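Local coordinates for protein thiol transferase (Phanerochaete chrysosporium, PDB 4F0B) that is a Ure2p-class glutathione transferase that binds oxidized glutathione and probably acts on glutathione-linked substrates by thiol transfer, at residues A[8-13]-A[39-44]; A[26-31]-A[214-219]; A[158-163]-A[198-203]; A[169-174]-A[207-212]. One frame throughout, in Å; residues are numbered along the deposited sequence.

Interaction 1. Residues A[8-13]-A[39-44]; sequences PVVHYT and ETVKMS
Thr13 meets the neighbouring strand through both its backbone and its methyl group. Its N donates to Val41 O at 3.0 Å, and its O receives Met43 N at 2.8 Å. OG1 lies anti to the backbone N (chi1 -162°) and is hydrogen-bonded to Gly19 O; CG2, between the backbone N and the carbonyl carbon, touches Thr40 CG2 (3.8 Å). Beside this methyl pair, a water bridges His11 ND1 and Thr40 OG1. Glu39 joins further back: its N gives a bond to Val9 O, and its O takes His11 N in a short, nearly straight bond of 2.7 Å. Its extended side chain runs beside Val10, bringing OE1 to 3.8 Å from Val10 CG2. On the same face Val41 touches both Val10 and Tyr12; CG2 reaches Val10 CG1, and CB lies 3.6 Å from Tyr12 CD1. Strands 9-13 and 38-42 run parallel, the two strands of a beta-alpha-beta crossover through helix 20-33 in the thioredoxin-like domain of the GST fold. Strand 73-76 flanks 9-13 on its other side. Five backbone bonds thus carry the pairing and fix its register, while the side chains add mainly van der Waals contact, with a water link on the His11 and Thr40 face.

Interaction 2. Residues A[26-31]-A[214-219]; sequences LEELKA and PAVQAG
Glu27 and Glu28, successive residues of helix 20-33, straddle Ala215 of helix 214-222. Glu27 has CG anti to its carbonyl carbon (chi1 -69°) and then bends at chi2. Its CB sits 3.3 Å from Ala215 O, which already accepts Gly219 N within its own helix. CG lies 3.5 Å from Gly219 N, a packing contact where the second helix carries no side chain, and 3.7 Å from Ala218 CB. The bend leads the carboxylate back to its own helix, where OE2 forms a salt bridge with Lys30 NZ at 2.8 Å, met on the syn side; the same oxygen is hydrogen-bonded to Tyr38 OH. An alanine at Glu27 would probably open a gap beside Ala218 and Gly219 and leave Lys30 NZ and Tyr38 OH without their shared acceptor. The helix segments cross at 133°, their axes 8.2 Å apart, and the contact joins the thioredoxin-like N-terminal domain to the last helix of the all-helical C-terminal domain, the two halves of the GST fold. Glu28 is also bent at chi2 (-78°), but its carboxylate reaches across. CD rests 3.5 Å from Ala215 CB, and OE2 lies 3.6 Å from Val216 CG2, the branch anti to that residue's carbonyl carbon. Buried here, OE2 is paired with Arg213 in a salt bridge and hydrogen-bonded to Tyr176 OH, bonds that are likely to stabilise its charge and to hold the carboxylate against the alanine methyl.

Interaction 3. Residues A[158-163]-A[198-203]; sequences LYRVLD and DEFPNV
Glu199 offers its backbone O to the guanidinium of Arg160, which grips it end-on with NH1 (3.0 Å) and NH2 (2.9 Å). The oxygen lies in the guanidinium plane, whereas NH2 stands above the plane of the carbonyl. The arginine chain bends at chi2 and chi3 (63° and 56°), which place CD and NE; the guanidinium ends up beside Phe200 and at Glu199 O. Phe200, at the N-cap position of helix 201-211, places CE1 of its ring over one face of the guanidinium, offset toward the rim: the two planes are 18° apart, and CE1 lies 3.4 Å from the guanidinium plane. Tyr159 CB makes a CH-pi contact over a face of the same ring, 4.0 Å from its centroid. Pro201 merely brushes Asp163 with CD. Asn202 donates from ND2 to Asp163 OD2 at 2.9 Å, the carboxylate being met from above its plane. Val203 N also points to this aspartate, at OD1, though the place of that oxygen is less sure. Val203 then spreads its methyls, CG1 at the edge of the Tyr159 ring (3.9 Å from CD2) and CG2 against Leu162 CD2 (3.9 Å). The contact thus ties the start of helix 201-211 to helix 145-166 within the all-helical domain. Tyr159 continues inward to Ile126 and Gln130 of helix 109-139 and to Trp186 of helix 178-187, while Leu158 and Val161 pack on Asn68 and Pro67 of the second subunit.

Interaction 4. Residues A[169-174]-A[207-212]; sequences REYILG and VERIEK
Arg209 carries most of this contact, donating from NH2 to Glu170 O at 2.9 Å. The bond uses a lone pair in the carbonyl plane, but the oxygen is tilted from the guanidinium plane and the N-H is well bent. Water adds a second polar link, joining Tyr171 OH (2.7 Å) to the backbone O of Arg209. Charge enters more loosely. The Glu170 carboxylate stacks on the guanidinium with planes 14° apart, OE2 standing 4.0 Å from NE with no N-H aimed at it. Van der Waals contact completes the set: Glu170 CB lies over one guanidinium face, and Arg209 CD meets the hydroxyl end of Tyr171, 3.2 Å from OH. A chi1 of 72° puts Arg209 CG between the backbone N and the carbonyl carbon, 3.6 Å from Tyr171 OH. Ile210 CG1 touches the edge of the Tyr171 ring, 4.0 Å from CE1. An alanine at Arg209 would probably leave Glu170 O without this donor and the hydroxyl end of Tyr171 without its CD and CG contacts. The loop between helices 145-166 and 178-187, whose type I turn begins at Tyr171, is thus laid against helix 201-211. Van der Waals contact of the arginine stem probably holds much of the attachment, with one bent hydrogen bond, loose charge attraction and water adding to it.

Interaction 1 lies in the thioredoxin-like domain and rests on regular backbone bonds between strands; interactions 3 and 4 belong to the helical domain, across the chain's centre. Interaction 2 joins the domains by close packing of small residues against two glutamates. Interaction 3 combines arginine and aspartate bonds to the start of helix 201-211 with aromatic and aliphatic packing; interaction 4 uses the same helix further along, and Leu162 packs on Ile172 between them. Interactions 1 and 2 share the beta-alpha-beta unit, since helix 20-33 connects the two strands. Interactions 1 to 3 are partly buried, whereas interaction 4 is a surface contact. Gln217 NE2 probably hydrogen-bonds Glu211 O, linking interactions 2 and 4.

Interaction 1. Residues A[8-13]-A[39-44]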
# COMPACT_ATOMS: atom_id res chain seq x y z
N PRO A 8 -25.61 7.54 -4.11
CA PRO A 8 -25.18 6.18 -4.43
C PRO A 8 -23.88 5.77 -3.79
O PRO A 8 -23.59 4.57 -3.78
CB PRO A 8 -24.97 6.21 -5.94
CG PRO A 8 -24.86 7.64 -6.30
CD PRO A 8 -25.58 8.43 -5.28
N VAL A 9 -23.08 6.73 -3.31
CA VAL A 9 -21.87 6.40 -2.57
C VAL A 9 -22.10 6.83 -1.14
O VAL A 9 -22.63 7.93 -0.89
CB VAL A 9 -20.64 7.11 -3.18
CG1 VAL A 9 -19.43 6.91 -2.29
CG2 VAL A 9 -20.34 6.55 -4.57
N VAL A 10 -21.76 5.96 -0.19
CA VAL A 10 -21.70 6.36 1.23
C VAL A 10 -20.23 6.31 1.65
O VAL A 10 -19.54 5.33 1.39
CB VAL A 10 -22.50 5.40 2.12
CG1 VAL A 10 -22.47 5.87 3.58
CG2 VAL A 10 -23.96 5.27 1.62
N HIS A 11 -19.73 7.41 2.23
CA HIS A 11 -18.34 7.52 2.65
C HIS A 11 -18.25 7.50 4.16
O HIS A 11 -18.75 8.45 4.80
CB HIS A 11 -17.76 8.84 2.13
CG HIS A 11 -16.28 9.00 2.39
ND1 HIS A 11 -15.72 10.24 2.59
CD2 HIS A 11 -15.27 8.10 2.48
CE1 HIS A 11 -14.41 10.11 2.76
NE2 HIS A 11 -14.11 8.82 2.72
N TYR A 12 -17.64 6.45 4.72
CA TYR A 12 -17.44 6.32 6.15
C TYR A 12 -16.06 6.87 6.45
O TYR A 12 -15.05 6.32 5.96
CB TYR A 12 -17.52 4.84 6.55
CG TYR A 12 -18.89 4.24 6.29
CD1 TYR A 12 -19.89 4.28 7.27
CD2 TYR A 12 -19.19 3.65 5.06
CE1 TYR A 12 -21.15 3.74 7.04
CE2 TYR A 12 -20.47 3.12 4.81
CZ TYR A 12 -21.43 3.17 5.82
OH TYR A 12 -22.69 2.67 5.64
N THR A 13 -16.00 7.96 7.22
CA THR A 13 -14.75 8.68 7.30
C THR A 13 -14.57 9.43 8.61
O THR A 13 -15.43 9.38 9.50
CB THR A 13 -14.64 9.62 6.08
OG1 THR A 13 -13.27 10.00 5.94
CG2 THR A 13 -15.52 10.85 6.23
N GLU A 39 -23.27 10.39 0.64
CA GLU A 39 -23.51 10.60 2.05
C GLU A 39 -22.19 10.46 2.76
O GLU A 39 -21.35 9.61 2.39
CB GLU A 39 -24.46 9.52 2.62
CG GLU A 39 -24.59 9.49 4.19
CD GLU A 39 -25.52 8.41 4.75
OE1 GLU A 39 -25.97 7.51 3.98
OE2 GLU A 39 -25.83 8.44 5.98
N THR A 40 -22.01 11.26 3.81
CA THR A 40 -20.88 11.11 4.70
C THR A 40 -21.35 10.61 6.07
O THR A 40 -22.28 11.15 6.65
CB THR A 40 -20.20 12.44 4.90
OG1 THR A 40 -19.69 12.88 3.64
CG2 THR A 40 -19.02 12.31 5.91
N VAL A 41 -20.73 9.54 6.54
CA VAL A 41 -20.96 9.00 7.89
C VAL A 41 -19.67 9.25 8.64
O VAL A 41 -18.65 8.62 8.35
CB VAL A 41 -21.30 7.51 7.88
CG1 VAL A 41 -21.45 6.99 9.31
CG2 VAL A 41 -22.58 7.28 7.08
N LYS A 42 -19.72 10.14 9.62
CA LYS A 42 -18.56 10.46 10.42
C LYS A 42 -18.38 9.41 11.56
O LYS A 42 -19.25 9.21 12.39
CB LYS A 42 -18.69 11.89 10.96
CG LYS A 42 -17.41 12.41 11.57
CD LYS A 42 -17.60 13.83 12.09
CE LYS A 42 -16.29 14.40 12.59
NZ LYS A 42 -16.53 15.69 13.32
N MET A 43 -17.24 8.74 11.55
CA MET A 43 -16.98 7.62 12.44
C MET A 43 -15.99 8.02 13.51
O MET A 43 -14.98 8.68 13.22
CB MET A 43 -16.39 6.42 11.66
CG MET A 43 -17.31 5.95 10.56
SD MET A 43 -18.67 4.94 11.19
CE MET A 43 -17.78 3.47 11.69
N SER A 44 -16.26 7.61 14.74
CA SER A 44 -15.23 7.70 15.78
C SER A 44 -14.11 6.72 15.53
O SER A 44 -14.36 5.54 15.26
CB SER A 44 -15.84 7.43 17.15
OG SER A 44 -14.75 7.19 18.05
O HOH W 1 -16.96 12.74 3.10

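Interaction 2. Residues A[26-31]-A[214-219]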
# COMPACT_ATOMS: atom_id res chain seq x y z
N LEU A 26 -14.19 12.53 -4.62
CA LEU A 26 -15.63 12.68 -4.89
C LEU A 26 -15.96 14.10 -5.31
O LEU A 26 -16.72 14.32 -6.25
CB LEU A 26 -16.44 12.25 -3.67
CG LEU A 26 -16.45 10.73 -3.46
CD1 LEU A 26 -16.84 10.38 -2.03
CD2 LEU A 26 -17.41 10.08 -4.45
N GLU A 27 -15.39 15.10 -4.62
CA GLU A 27 -15.68 16.48 -5.01
C GLU A 27 -15.02 16.87 -6.34
O GLU A 27 -15.61 17.63 -7.11
CB GLU A 27 -15.25 17.45 -3.89
CG GLU A 27 -16.11 17.38 -2.62
CD GLU A 27 -17.56 17.77 -2.87
OE1 GLU A 27 -17.85 18.65 -3.74
OE2 GLU A 27 -18.47 17.24 -2.19
N GLU A 28 -13.84 16.34 -6.64
CA GLU A 28 -13.23 16.59 -7.95
C GLU A 28 -14.10 16.01 -9.06
O GLU A 28 -14.33 16.65 -10.09
CB GLU A 28 -11.82 16.02 -8.04
CG GLU A 28 -10.79 16.61 -7.06
CD GLU A 28 -10.24 17.98 -7.47
OE1 GLU A 28 -10.69 18.55 -8.49
OE2 GLU A 28 -9.36 18.47 -6.75
N LEU A 29 -14.63 14.80 -8.81
CA LEU A 29 -15.51 14.17 -9.79
C LEU A 29 -16.80 14.96 -9.95
O LEU A 29 -17.26 15.19 -11.07
CB LEU A 29 -15.82 12.73 -9.36
CG LEU A 29 -14.63 11.78 -9.37
CD1 LEU A 29 -15.01 10.47 -8.67
CD2 LEU A 29 -14.17 11.49 -10.81
N LYS A 30 -17.40 15.38 -8.84
CA LYS A 30 -18.63 16.17 -8.91
C LYS A 30 -18.42 17.46 -9.74
O LYS A 30 -19.31 17.84 -10.52
CB LYS A 30 -19.15 16.52 -7.51
CG LYS A 30 -19.80 15.34 -6.74
CD LYS A 30 -19.92 15.64 -5.25
CE LYS A 30 -20.75 16.89 -4.96
NZ LYS A 30 -20.99 17.06 -3.48
N ALA A 31 -17.26 18.10 -9.60
CA ALA A 31 -17.02 19.35 -10.33
C ALA A 31 -16.87 19.14 -11.84
O ALA A 31 -17.20 20.03 -12.63
CB ALA A 31 -15.80 20.07 -9.78
N PRO A 214 -10.86 24.47 -5.05
CA PRO A 214 -12.15 24.42 -4.35
C PRO A 214 -12.64 22.99 -4.05
O PRO A 214 -13.21 22.78 -2.99
CB PRO A 214 -13.09 25.15 -5.32
CG PRO A 214 -12.19 26.18 -5.97
CD PRO A 214 -10.87 25.43 -6.17
N ALA A 215 -12.43 22.04 -4.95
CA ALA A 215 -12.90 20.69 -4.67
C ALA A 215 -12.16 20.06 -3.50
O ALA A 215 -12.74 19.28 -2.74
CB ALA A 215 -12.80 19.82 -5.91
N VAL A 216 -10.87 20.39 -3.37
CA VAL A 216 -10.09 19.91 -2.25
C VAL A 216 -10.66 20.46 -0.93
O VAL A 216 -10.89 19.68 0.02
CB VAL A 216 -8.62 20.30 -2.44
CG1 VAL A 216 -7.82 20.05 -1.16
CG2 VAL A 216 -8.00 19.45 -3.55
N GLN A 217 -10.93 21.77 -0.88
CA GLN A 217 -11.51 22.35 0.33
C GLN A 217 -12.88 21.71 0.62
O GLN A 217 -13.17 21.38 1.79
CB GLN A 217 -11.62 23.88 0.21
CG GLN A 217 -10.20 24.50 0.13
CD GLN A 217 -9.40 24.16 1.39
OE1 GLN A 217 -9.90 24.29 2.52
NE2 GLN A 217 -8.16 23.70 1.20
N ALA A 218 -13.71 21.52 -0.41
CA ALA A 218 -15.02 20.90 -0.19
C ALA A 218 -14.88 19.48 0.34
O ALA A 218 -15.62 19.08 1.25
CB ALA A 218 -15.85 20.91 -1.47
N GLY A 219 -13.94 18.71 -0.20
CA GLY A 219 -13.76 17.36 0.31
C GLY A 219 -13.29 17.31 1.75
O GLY A 219 -13.82 16.55 2.58

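Interaction 3. Residues A[158-163]-A[198-203]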
# COMPACT_ATOMS: atom_id res chain seq x y z
N LEU A 158 11.47 9.70 2.78
CA LEU A 158 10.37 9.51 1.84
C LEU A 158 9.98 10.81 1.15
O LEU A 158 9.71 10.81 -0.07
CB LEU A 158 9.19 8.93 2.58
CG LEU A 158 9.37 7.46 3.01
CD1 LEU A 158 8.35 7.14 4.11
CD2 LEU A 158 9.25 6.48 1.82
N TYR A 159 9.94 11.92 1.91
CA TYR A 159 9.65 13.21 1.29
C TYR A 159 10.76 13.68 0.35
O TYR A 159 10.44 14.41 -0.59
CB TYR A 159 9.24 14.27 2.34
CG TYR A 159 7.78 14.12 2.70
CD1 TYR A 159 7.35 13.33 3.75
CD2 TYR A 159 6.80 14.73 1.92
CE1 TYR A 159 6.00 13.22 4.06
CE2 TYR A 159 5.44 14.59 2.22
CZ TYR A 159 5.07 13.86 3.31
OH TYR A 159 3.71 13.73 3.61
N ARG A 160 12.00 13.24 0.56
CA ARG A 160 13.06 13.60 -0.37
C ARG A 160 12.83 12.85 -1.68
O ARG A 160 13.01 13.43 -2.78
CB ARG A 160 14.41 13.22 0.23
CG ARG A 160 15.59 13.56 -0.72
CD ARG A 160 15.72 15.08 -0.97
NE ARG A 160 15.85 15.81 0.29
CZ ARG A 160 15.41 17.05 0.50
NH1 ARG A 160 14.82 17.74 -0.48
NH2 ARG A 160 15.57 17.63 1.69
N VAL A 161 12.42 11.59 -1.60
CA VAL A 161 12.04 10.85 -2.81
C VAL A 161 10.93 11.62 -3.56
O VAL A 161 11.00 11.83 -4.80
CB VAL A 161 11.55 9.43 -2.48
CG1 VAL A 161 10.99 8.72 -3.75
CG2 VAL A 161 12.72 8.59 -1.87
N LEU A 162 9.89 12.06 -2.85
CA LEU A 162 8.78 12.78 -3.50
C LEU A 162 9.27 14.12 -4.06
O LEU A 162 8.89 14.50 -5.21
CB LEU A 162 7.65 12.99 -2.49
CG LEU A 162 6.43 13.70 -3.03
CD1 LEU A 162 5.77 12.88 -4.13
CD2 LEU A 162 5.47 13.89 -1.86
N ASP A 163 10.09 14.85 -3.29
CA ASP A 163 10.58 16.15 -3.74
C ASP A 163 11.39 16.00 -5.04
O ASP A 163 11.21 16.79 -6.00
CB ASP A 163 11.41 16.81 -2.65
CG ASP A 163 11.58 18.29 -2.92
OD1 ASP A 163 10.64 19.06 -2.56
OD2 ASP A 163 12.65 18.66 -3.49
N ASP A 198 10.10 23.77 3.92
CA ASP A 198 11.11 24.55 3.21
C ASP A 198 12.31 23.69 2.76
O ASP A 198 13.03 24.06 1.83
CB ASP A 198 11.59 25.78 4.01
CG ASP A 198 10.57 26.89 4.04
OD1 ASP A 198 9.62 26.88 3.23
OD2 ASP A 198 10.73 27.81 4.87
N GLU A 199 12.52 22.54 3.41
CA GLU A 199 13.59 21.62 3.01
C GLU A 199 13.16 20.76 1.83
O GLU A 199 13.97 20.06 1.25
CB GLU A 199 14.02 20.74 4.20
CG GLU A 199 14.67 21.52 5.33
CD GLU A 199 14.97 20.66 6.56
OE1 GLU A 199 14.69 19.44 6.54
OE2 GLU A 199 15.49 21.23 7.54
N PHE A 200 11.88 20.84 1.48
CA PHE A 200 11.30 20.06 0.38
C PHE A 200 10.47 21.04 -0.46
O PHE A 200 9.25 20.98 -0.48
CB PHE A 200 10.40 18.93 0.93
CG PHE A 200 11.11 18.06 1.92
CD1 PHE A 200 11.85 16.97 1.51
CD2 PHE A 200 11.05 18.36 3.27
CE1 PHE A 200 12.54 16.17 2.46
CE2 PHE A 200 11.73 17.57 4.22
CZ PHE A 200 12.48 16.46 3.81
N PRO A 201 11.13 21.97 -1.15
CA PRO A 201 10.40 23.09 -1.78
C PRO A 201 9.50 22.66 -2.94
O PRO A 201 8.51 23.33 -3.23
CB PRO A 201 11.52 24.03 -2.25
CG PRO A 201 12.69 23.10 -2.48
CD PRO A 201 12.58 22.09 -1.35
N ASN A 202 9.80 21.51 -3.57
CA ASN A 202 8.88 21.00 -4.58
C ASN A 202 7.62 20.43 -3.96
O ASN A 202 6.50 20.72 -4.43
CB ASN A 202 9.60 20.02 -5.50
CG ASN A 202 10.80 20.68 -6.20
OD1 ASN A 202 10.62 21.37 -7.21
ND2 ASN A 202 11.99 20.50 -5.66
N VAL A 203 7.78 19.69 -2.88
CA VAL A 203 6.61 19.22 -2.16
C VAL A 203 5.81 20.41 -1.64
O VAL A 203 4.59 20.42 -1.73
CB VAL A 203 7.03 18.33 -0.97
CG1 VAL A 203 5.78 17.94 -0.13
CG2 VAL A 203 7.75 17.08 -1.45

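Interaction 4. Residues A[169-174]-A[207-212]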
# COMPACT_ATOMS: atom_id res chain seq x y z
N ARG A 169 8.34 19.32 -12.32
CA ARG A 169 6.93 18.95 -12.51
C ARG A 169 6.02 19.82 -11.65
O ARG A 169 6.49 20.46 -10.69
CB ARG A 169 6.71 17.46 -12.11
CG ARG A 169 7.60 16.49 -12.87
CD ARG A 169 7.16 15.07 -12.59
NE ARG A 169 7.92 14.11 -13.36
CZ ARG A 169 7.58 13.63 -14.53
NH1 ARG A 169 6.43 13.99 -15.14
NH2 ARG A 169 8.39 12.73 -15.10
N GLU A 170 4.72 19.80 -11.94
CA GLU A 170 3.74 20.32 -10.99
C GLU A 170 3.00 19.21 -10.26
O GLU A 170 2.48 19.45 -9.16
CB GLU A 170 2.70 21.21 -11.67
CG GLU A 170 3.31 22.52 -12.17
CD GLU A 170 2.25 23.58 -12.47
OE1 GLU A 170 1.09 23.23 -12.81
OE2 GLU A 170 2.57 24.78 -12.33
N TYR A 171 2.90 18.00 -10.84
CA TYR A 171 2.17 16.87 -10.24
C TYR A 171 2.97 15.60 -10.49
O TYR A 171 3.82 15.54 -11.43
CB TYR A 171 0.73 16.75 -10.80
CG TYR A 171 -0.05 18.02 -10.58
CD1 TYR A 171 -0.59 18.30 -9.33
CD2 TYR A 171 -0.19 18.96 -11.61
CE1 TYR A 171 -1.26 19.49 -9.10
CE2 TYR A 171 -0.87 20.15 -11.39
CZ TYR A 171 -1.39 20.41 -10.13
OH TYR A 171 -2.04 21.62 -9.94
N ILE A 172 2.70 14.59 -9.67
CA ILE A 172 3.57 13.41 -9.66
C ILE A 172 3.65 12.73 -11.03
O ILE A 172 4.75 12.38 -11.49
CB ILE A 172 3.09 12.41 -8.60
CG1 ILE A 172 3.19 13.06 -7.21
CG2 ILE A 172 3.89 11.10 -8.67
CD1 ILE A 172 2.47 12.22 -6.14
N LEU A 173 2.50 12.57 -11.67
CA LEU A 173 2.44 11.93 -12.98
C LEU A 173 2.02 12.93 -14.05
O LEU A 173 1.28 12.59 -14.96
CB LEU A 173 1.52 10.69 -12.96
CG LEU A 173 2.04 9.65 -11.95
CD1 LEU A 173 1.00 8.53 -11.91
CD2 LEU A 173 3.38 9.10 -12.34
N GLY A 174 2.50 14.18 -13.93
CA GLY A 174 2.25 15.16 -14.99
C GLY A 174 1.01 15.97 -14.71
O GLY A 174 1.06 17.15 -14.34
N VAL A 207 1.87 21.01 -2.46
CA VAL A 207 0.84 21.10 -1.44
C VAL A 207 0.03 22.38 -1.62
O VAL A 207 -1.19 22.36 -1.59
CB VAL A 207 1.44 21.05 -0.01
CG1 VAL A 207 0.38 21.46 1.05
CG2 VAL A 207 2.01 19.64 0.29
N GLU A 208 0.72 23.50 -1.84
CA GLU A 208 0.03 24.78 -1.97
C GLU A 208 -0.91 24.81 -3.19
O GLU A 208 -2.07 25.30 -3.07
CB GLU A 208 1.06 25.89 -2.03
CG GLU A 208 1.72 26.09 -0.68
CD GLU A 208 2.90 27.06 -0.69
OE1 GLU A 208 3.34 27.47 -1.78
OE2 GLU A 208 3.38 27.39 0.42
N ARG A 209 -0.46 24.28 -4.33
CA ARG A 209 -1.33 24.36 -5.51
C ARG A 209 -2.54 23.44 -5.40
O ARG A 209 -3.59 23.72 -6.01
CB ARG A 209 -0.57 24.17 -6.83
CG ARG A 209 -0.06 22.77 -7.14
CD ARG A 209 0.63 22.69 -8.55
NE ARG A 209 1.81 23.56 -8.58
CZ ARG A 209 3.05 23.19 -8.25
NH1 ARG A 209 4.03 24.09 -8.26
NH2 ARG A 209 3.35 21.92 -7.96
N ILE A 210 -2.43 22.35 -4.64
CA ILE A 210 -3.54 21.44 -4.44
C ILE A 210 -4.49 22.02 -3.38
O ILE A 210 -5.72 21.98 -3.55
CB ILE A 210 -3.06 20.04 -4.07
CG1 ILE A 210 -2.31 19.42 -5.27
CG2 ILE A 210 -4.24 19.13 -3.69
CD1 ILE A 210 -1.52 18.18 -4.97
N GLU A 211 -3.93 22.57 -2.31
CA GLU A 211 -4.76 23.12 -1.23
C GLU A 211 -5.73 24.20 -1.75
O GLU A 211 -6.84 24.32 -1.24
CB GLU A 211 -3.85 23.66 -0.08
CG GLU A 211 -4.57 24.15 1.18
CD GLU A 211 -4.94 23.05 2.18
OE1 GLU A 211 -4.24 22.02 2.28
OE2 GLU A 211 -5.91 23.26 2.94
N LYS A 212 -5.30 24.97 -2.76
CA LYS A 212 -6.10 26.08 -3.29
C LYS A 212 -7.32 25.60 -4.09
O LYS A 212 -8.19 26.40 -4.39
CB LYS A 212 -5.21 26.98 -4.18
CG LYS A 212 -4.23 27.84 -3.42
CD LYS A 212 -3.39 28.61 -4.42
CE LYS A 212 -2.22 29.32 -3.76
NZ LYS A 212 -1.40 30.01 -4.80
O HOH W 2 6.70 23.56 -9.57
O HOH W 3 -4.23 22.46 -8.64